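PDB 6LSU: intracellular protein transport protein USO1, which is required for protein transport from the endoplasmic reticulum to the Golgi complex, here represented by its globular head, a superhelix of armadillo repeats. Local coordinates for residues 502-507 and 560-565. Sequence-based numbering, arbitrary orientation.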
ATOM      1  N   VAL A 502     -16.993 -14.668  20.081  1.00 69.01           N
ATOM      2  CA  VAL A 502     -17.628 -13.386  19.678  1.00 64.37           C
ATOM      3  C   VAL A 502     -18.966 -13.695  18.993  1.00 62.58           C
ATOM      4  O   VAL A 502     -20.021 -13.153  19.366  1.00 69.64           O
ATOM      5  CB  VAL A 502     -16.703 -12.567  18.770  1.00 60.75           C
ATOM      6  CG1 VAL A 502     -17.440 -11.409  18.109  1.00 56.33           C
ATOM      7  CG2 VAL A 502     -15.490 -12.076  19.544  1.00 61.69           C
ATOM      8  N   LEU A 503     -18.942 -14.586  18.031  1.00 59.22           N
ATOM      9  CA  LEU A 503     -20.131 -14.821  17.167  1.00 58.80           C
ATOM     10  C   LEU A 503     -21.341 -15.347  17.976  1.00 64.81           C
ATOM     11  O   LEU A 503     -22.488 -15.088  17.532  1.00 68.71           O
ATOM     12  CB  LEU A 503     -19.760 -15.833  16.100  1.00 51.45           C
ATOM     13  CG  LEU A 503     -20.874 -16.130  15.118  1.00 52.02           C
ATOM     14  CD1 LEU A 503     -21.030 -14.970  14.194  1.00 57.67           C
ATOM     15  CD2 LEU A 503     -20.637 -17.390  14.314  1.00 53.40           C
ATOM     16  N   LEU A 504     -21.140 -16.089  19.070  1.00 59.42           N
ATOM     17  CA  LEU A 504     -22.218 -16.889  19.714  1.00 61.75           C
ATOM     18  C   LEU A 504     -22.429 -16.457  21.175  1.00 56.63           C
ATOM     19  O   LEU A 504     -23.173 -17.128  21.893  1.00 63.60           O
ATOM     20  CB  LEU A 504     -21.887 -18.399  19.629  1.00 60.77           C
ATOM     21  CG  LEU A 504     -21.762 -18.999  18.221  1.00 59.41           C
ATOM     22  CD1 LEU A 504     -21.151 -20.393  18.253  1.00 56.16           C
ATOM     23  CD2 LEU A 504     -23.117 -19.073  17.524  1.00 64.63           C
ATOM     24  N   ASN A 505     -21.754 -15.423  21.629  1.00 63.46           N
ATOM     25  CA  ASN A 505     -21.911 -14.889  23.003  1.00 67.42           C
ATOM     26  C   ASN A 505     -22.411 -13.465  22.897  1.00 68.20           C
ATOM     27  O   ASN A 505     -22.332 -12.872  21.793  1.00 66.98           O
ATOM     28  CB  ASN A 505     -20.664 -14.928  23.877  1.00 69.99           C
ATOM     29  CG  ASN A 505     -20.299 -16.338  24.293  1.00 82.52           C
ATOM     30  OD1 ASN A 505     -20.855 -17.300  23.758  1.00 91.29           O
ATOM     31  ND2 ASN A 505     -19.335 -16.473  25.207  1.00 91.46           N
ATOM     32  N   TYR A 506     -22.994 -13.006  24.003  1.00 70.66           N
ATOM     33  CA  TYR A 506     -23.601 -11.676  24.126  1.00 70.53           C
ATOM     34  C   TYR A 506     -22.544 -10.815  24.800  1.00 73.13           C
ATOM     35  O   TYR A 506     -21.949 -11.266  25.803  1.00 76.56           O
ATOM     36  CB  TYR A 506     -24.935 -11.745  24.870  1.00 69.70           C
ATOM     37  CG  TYR A 506     -25.519 -10.381  25.115  1.00 74.13           C
ATOM     38  CD1 TYR A 506     -26.057  -9.640  24.064  1.00 68.96           C
ATOM     39  CD2 TYR A 506     -25.430  -9.784  26.365  1.00 69.34           C
ATOM     40  CE1 TYR A 506     -26.532  -8.358  24.278  1.00 76.14           C
ATOM     41  CE2 TYR A 506     -25.900  -8.500  26.588  1.00 70.51           C
ATOM     42  CZ  TYR A 506     -26.458  -7.788  25.545  1.00 74.49           C
ATOM     43  OH  TYR A 506     -26.943  -6.531  25.765  1.00 78.92           O
ATOM     44  N   ASP A 507     -22.269  -9.644  24.233  1.00 73.36           N
ATOM     45  CA  ASP A 507     -21.351  -8.667  24.876  1.00 77.57           C
ATOM     46  C   ASP A 507     -22.167  -7.388  25.030  1.00 79.26           C
ATOM     47  O   ASP A 507     -22.559  -6.813  24.001  1.00 80.01           O
ATOM     48  CB  ASP A 507     -20.033  -8.512  24.098  1.00 76.12           C
ATOM     49  CG  ASP A 507     -18.966  -7.681  24.791  1.00 79.02           C
ATOM     50  OD1 ASP A 507     -18.860  -7.745  26.030  1.00100.27           O
ATOM     51  OD2 ASP A 507     -18.264  -6.938  24.089  1.00 86.02           O
ATOM     52  N   ILE A 560     -27.152 -21.283  14.629  1.00 61.72           N
ATOM     53  CA  ILE A 560     -28.072 -20.404  13.872  1.00 60.67           C
ATOM     54  C   ILE A 560     -29.192 -19.866  14.779  1.00 65.51           C
ATOM     55  O   ILE A 560     -29.691 -18.771  14.501  1.00 76.86           O
ATOM     56  CB  ILE A 560     -28.673 -21.145  12.679  1.00 66.30           C
ATOM     57  CG1 ILE A 560     -27.603 -21.362  11.606  1.00 70.67           C
ATOM     58  CG2 ILE A 560     -29.885 -20.367  12.149  1.00 66.70           C
ATOM     59  CD1 ILE A 560     -28.133 -21.803  10.253  1.00 70.00           C
ATOM     60  N   GLN A 561     -29.640 -20.618  15.770  1.00 74.67           N
ATOM     61  CA  GLN A 561     -30.724 -20.154  16.679  1.00 79.75           C
ATOM     62  C   GLN A 561     -30.120 -19.193  17.716  1.00 70.44           C
ATOM     63  O   GLN A 561     -30.672 -18.120  17.931  1.00 74.75           O
ATOM     64  CB  GLN A 561     -31.457 -21.344  17.311  1.00 86.51           C
ATOM     65  CG  GLN A 561     -32.976 -21.200  17.254  1.00 91.82           C
ATOM     66  CD  GLN A 561     -33.485 -21.134  15.832  1.00 94.29           C
ATOM     67  OE1 GLN A 561     -33.966 -20.104  15.363  1.00 97.21           O
ATOM     68  NE2 GLN A 561     -33.362 -22.246  15.127  1.00100.14           N
ATOM     69  N   THR A 562     -28.964 -19.515  18.261  1.00 63.59           N
ATOM     70  CA  THR A 562     -28.161 -18.592  19.124  1.00 65.15           C
ATOM     71  C   THR A 562     -27.889 -17.234  18.436  1.00 63.15           C
ATOM     72  O   THR A 562     -27.971 -16.179  19.091  1.00 64.64           O
ATOM     73  CB  THR A 562     -26.810 -19.198  19.494  1.00 63.60           C
ATOM     74  OG1 THR A 562     -26.922 -20.533  19.987  1.00 66.17           O
ATOM     75  CG2 THR A 562     -26.131 -18.378  20.567  1.00 68.61           C
ATOM     76  N   ILE A 563     -27.519 -17.229  17.173  1.00 63.56           N
ATOM     77  CA  ILE A 563     -27.249 -15.970  16.403  1.00 69.39           C
ATOM     78  C   ILE A 563     -28.591 -15.229  16.244  1.00 72.16           C
ATOM     79  O   ILE A 563     -28.576 -13.960  16.321  1.00 70.03           O
ATOM     80  CB  ILE A 563     -26.585 -16.298  15.037  1.00 68.62           C
ATOM     81  CG1 ILE A 563     -25.142 -16.770  15.235  1.00 69.03           C
ATOM     82  CG2 ILE A 563     -26.629 -15.130  14.061  1.00 64.30           C
ATOM     83  CD1 ILE A 563     -24.586 -17.559  14.072  1.00 69.00           C
ATOM     84  N   SER A 564     -29.695 -15.973  16.015  1.00 66.83           N
ATOM     85  CA  SER A 564     -31.068 -15.409  15.832  1.00 67.79           C
ATOM     86  C   SER A 564     -31.479 -14.609  17.072  1.00 60.11           C
ATOM     87  O   SER A 564     -31.838 -13.450  16.921  1.00 59.81           O
ATOM     88  CB  SER A 564     -32.065 -16.469  15.507  1.00 64.82           C
ATOM     89  OG  SER A 564     -31.844 -17.005  14.201  1.00 72.72           O
ATOM     90  N   GLU A 565     -31.356 -15.208  18.253  1.00 62.31           N
ATOM     91  CA  GLU A 565     -31.558 -14.545  19.562  1.00 63.40           C
ATOM     92  C   GLU A 565     -30.659 -13.310  19.639  1.00 64.92           C
ATOM     93  O   GLU A 565     -31.192 -12.216  19.927  1.00 72.54           O
ATOM     94  CB  GLU A 565     -31.273 -15.510  20.720  1.00 76.30           C
ATOM     95  CG  GLU A 565     -32.465 -15.746  21.641  1.00 91.82           C
ATOM     96  CD  GLU A 565     -32.731 -17.214  21.941  1.00101.17           C
ATOM     97  OE1 GLU A 565     -33.046 -17.960  20.974  1.00100.29           O
ATOM     98  OE2 GLU A 565     -32.583 -17.616  23.125  1.00114.02           O
TER
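Ile563 meets Leu503 and Leu504 in an apolar contact inside the armadillo-repeat superhelix of the globular head, where helix 499-504 in ARM 8 is set against helix 559-568 in ARM 9. The two backbones come nearest at Leu504 and Ile563, whose CA atoms stand 6.1 Å apart. From CB of Ile563 the first bond to follow is the one to CG1, turned anti to the carbonyl carbon (chi1 -71°), which carries this branch toward the leucines. CG1 lies 3.8 Å from Leu504 CD2 and also comes near the backbone oxygen of Leu503, at 3.9 Å from Leu503 O. One atom further on, CD1 faces two methyls on one side, 4.0 Å from Leu503 CD2 and equally far from Leu504 CD2, so the tip of the isoleucine touches consecutive leucines.

The leucines bring their ends, not their CB atoms, to this meeting. In Leu503, CG sits anti to the backbone N (chi1 -178°), and its CD2 continues to the isoleucine tip. Phe585 touches Leu503 and Leu586 touches Ile563, both from helix 577-590, so this helix extends the apolar cluster; helix 514-528 adds Thr520 and Thr521 beside Leu503.

No hydrogen bond links residues 502-507 to 560-565, and Leu503, Leu504, Thr562 and Ile563 are all buried, consistent with van der Waals packing of methyl and methylene groups on each other and on two backbone carbonyl oxygens. Thr562 conforms to this: its hydroxyl OG1 is hydrogen-bonded to Lys558 O, one turn back along the chain, and to Thr547 OG1, while its CB-to-CG2 arm faces Leu504. The methyl CG2 of Thr562 lies 3.5 Å from Leu504 O, and CB of Thr562 lies 4.2 Å from Leu504 CD2.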